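PDB 3C01: surface presentation of antigens protein SpaS from Salmonella typhimurium, which takes part in the type III secretory pathway that presents the surface determinants Salmonella needs to enter mammalian cells. Local coordinates for residues Ser21-Asn26 with Ser52-His57. Numbering follows the deposited sequence.
Sequences SVYETN and SLFKTH
In the C-terminal part of this type III secretion exporter, strand 19-25, paired antiparallel with strand 4-9, packs against the last turn of helix 47-56. The short axes of strand 21-25 and helix 52-56 run nearly perpendicular and come no closer than 10.3 Å, so side chains must bridge the distance. Tyr23 does most of this. Its CG lies anti to the backbone N (chi1 -172°), and the ring reaches out from the strand to the end of the helix. There Tyr23 OH donates a hydrogen bond of 2.7 Å to Phe54 O. The C=O...O angle of 133° places the donor on a lone pair in the carbonyl plane; the acceptor also lies in the plane of the phenol ring. Phe54, likewise with CG anti to its N, turns its ring back towards the strand. The two ring planes are tilted by only 16°. Their centroids are nevertheless 5.2 Å apart, so overlap is slight: the hydroxyl end of the tyrosine, not its ring centre, covers one face of Phe54. Tyr23 CZ sits 3.4 Å from Phe54 CD1. Further along the strand, the methyl Thr25 CG2 meets Phe54 CE1 at 3.4 Å, and Ile4 and Pro1 also touch the phenylalanine. Tyr23 CE1 comes within 3.3 Å of His57 O, just past the helix. Phe54 O lies in the last turn; the N-H it would meet in a continuing helix, that of Arg58, falls beyond His57, where helical phi/psi end. The phenol O-H thus serves a carbonyl near the helix end, and this in-plane bond, with the near-parallel Phe54 ring alongside, is consistent with holding the tyrosine ring's orientation.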
loop_
_atom_site.group_PDB
_atom_site.type_symbol
_atom_site.label_atom_id
_atom_site.label_comp_id
_atom_site.label_asym_id
_atom_site.label_seq_id
_atom_site.Cartn_x
_atom_site.Cartn_y
_atom_site.Cartn_z
ATOM N N SER B 21 0.241 0.356 6.361
ATOM C CA SER B 21 0.323 1.752 6.682
ATOM C C SER B 21 -1.004 2.469 6.572
ATOM O O SER B 21 -1.219 3.453 7.251
ATOM C CB SER B 21 1.348 2.433 5.754
ATOM O OG SER B 21 1.162 2.065 4.389
ATOM N N VAL B 22 -1.856 2.017 5.649
ATOM C CA VAL B 22 -3.099 2.682 5.303
ATOM C C VAL B 22 -4.157 1.607 5.201
ATOM O O VAL B 22 -3.886 0.533 4.666
ATOM C CB VAL B 22 -2.976 3.355 3.957
ATOM C CG1 VAL B 22 -4.329 3.926 3.502
ATOM C CG2 VAL B 22 -1.883 4.411 4.012
ATOM N N TYR B 23 -5.361 1.887 5.712
ATOM C CA TYR B 23 -6.455 0.921 5.617
ATOM C C TYR B 23 -7.797 1.664 5.548
ATOM O O TYR B 23 -8.232 2.245 6.546
ATOM C CB TYR B 23 -6.385 0.037 6.844
ATOM C CG TYR B 23 -7.297 -1.161 6.872
ATOM C CD1 TYR B 23 -6.821 -2.414 6.490
ATOM C CD2 TYR B 23 -8.590 -1.065 7.357
ATOM C CE1 TYR B 23 -7.607 -3.532 6.538
ATOM C CE2 TYR B 23 -9.416 -2.187 7.402
ATOM C CZ TYR B 23 -8.908 -3.418 6.999
ATOM O OH TYR B 23 -9.662 -4.564 7.067
ATOM N N GLU B 24 -8.434 1.657 4.380
ATOM C CA GLU B 24 -9.630 2.449 4.165
ATOM C C GLU B 24 -10.530 1.807 3.135
ATOM O O GLU B 24 -10.069 1.102 2.251
ATOM C CB GLU B 24 -9.294 3.864 3.685
ATOM C CG GLU B 24 -8.336 4.692 4.566
ATOM C CD GLU B 24 -8.889 5.030 5.951
ATOM O OE1 GLU B 24 -8.074 5.483 6.828
ATOM O OE2 GLU B 24 -10.126 4.825 6.176
ATOM N N THR B 25 -11.821 2.085 3.216
ATOM C CA THR B 25 -12.740 1.561 2.243
ATOM C C THR B 25 -13.595 2.677 1.658
ATOM O O THR B 25 -13.599 3.811 2.150
ATOM C CB THR B 25 -13.656 0.534 2.915
ATOM O OG1 THR B 25 -14.573 1.229 3.740
ATOM C CG2 THR B 25 -12.883 -0.414 3.798
ATOM N N ASN B 26 -14.316 2.343 0.585
ATOM C CA ASN B 26 -15.305 3.239 -0.034
ATOM C C ASN B 26 -14.760 4.634 -0.269
ATOM O O ASN B 26 -13.702 4.755 -0.873
ATOM C CB ASN B 26 -16.607 3.208 0.753
ATOM C CG ASN B 26 -17.172 1.791 0.839
ATOM O OD1 ASN B 26 -17.141 1.042 -0.168
ATOM N ND2 ASN B 26 -17.648 1.391 2.033
ATOM N N SER B 52 -7.843 -9.776 0.097
ATOM C CA SER B 52 -7.460 -10.673 1.124
ATOM C C SER B 52 -6.688 -9.957 2.250
ATOM O O SER B 52 -6.874 -10.313 3.420
ATOM C CB SER B 52 -6.750 -11.912 0.544
ATOM O OG SER B 52 -5.533 -11.592 -0.072
ATOM N N LEU B 53 -5.837 -8.972 1.931
ATOM C CA LEU B 53 -5.251 -8.150 2.978
ATOM C C LEU B 53 -6.335 -7.466 3.789
ATOM O O LEU B 53 -6.254 -7.429 5.029
ATOM C CB LEU B 53 -4.352 -7.097 2.430
ATOM C CG LEU B 53 -3.045 -7.577 1.800
ATOM C CD1 LEU B 53 -2.379 -6.411 0.997
ATOM C CD2 LEU B 53 -2.077 -8.206 2.855
ATOM N N PHE B 54 -7.374 -6.977 3.117
ATOM C CA PHE B 54 -8.513 -6.363 3.819
ATOM C C PHE B 54 -9.125 -7.335 4.823
ATOM O O PHE B 54 -9.437 -6.967 5.941
ATOM C CB PHE B 54 -9.600 -5.912 2.849
ATOM C CG PHE B 54 -10.759 -5.276 3.530
ATOM C CD1 PHE B 54 -10.621 -4.037 4.145
ATOM C CD2 PHE B 54 -11.978 -5.927 3.622
ATOM C CE1 PHE B 54 -11.698 -3.458 4.833
ATOM C CE2 PHE B 54 -13.052 -5.341 4.303
ATOM C CZ PHE B 54 -12.901 -4.101 4.905
ATOM N N LYS B 55 -9.253 -8.591 4.431
ATOM C CA LYS B 55 -9.923 -9.583 5.252
ATOM C C LYS B 55 -9.039 -10.022 6.397
ATOM O O LYS B 55 -9.482 -10.104 7.504
ATOM C CB LYS B 55 -10.329 -10.777 4.389
ATOM C CG LYS B 55 -11.375 -11.663 5.013
ATOM C CD LYS B 55 -11.089 -13.178 4.819
ATOM C CE LYS B 55 -10.718 -13.557 3.370
ATOM N NZ LYS B 55 -10.953 -15.050 3.135
ATOM N N THR B 56 -7.762 -10.233 6.131
ATOM C CA THR B 56 -6.841 -10.828 7.120
ATOM C C THR B 56 -6.197 -9.804 8.068
ATOM O O THR B 56 -6.035 -10.093 9.230
ATOM C CB THR B 56 -5.721 -11.644 6.404
ATOM O OG1 THR B 56 -5.057 -10.818 5.411
ATOM C CG2 THR B 56 -6.327 -12.863 5.703
ATOM N N HIS B 57 -5.872 -8.607 7.585
ATOM C CA HIS B 57 -5.121 -7.627 8.355
ATOM C C HIS B 57 -5.958 -6.402 8.789
ATOM O O HIS B 57 -7.076 -6.226 8.352
ATOM C CB HIS B 57 -3.955 -7.132 7.513
ATOM C CG HIS B 57 -2.909 -8.159 7.264
ATOM N ND1 HIS B 57 -3.128 -9.274 6.489
ATOM C CD2 HIS B 57 -1.617 -8.227 7.667
ATOM C CE1 HIS B 57 -2.029 -10.010 6.463
ATOM N NE2 HIS B 57 -1.092 -9.388 7.155
#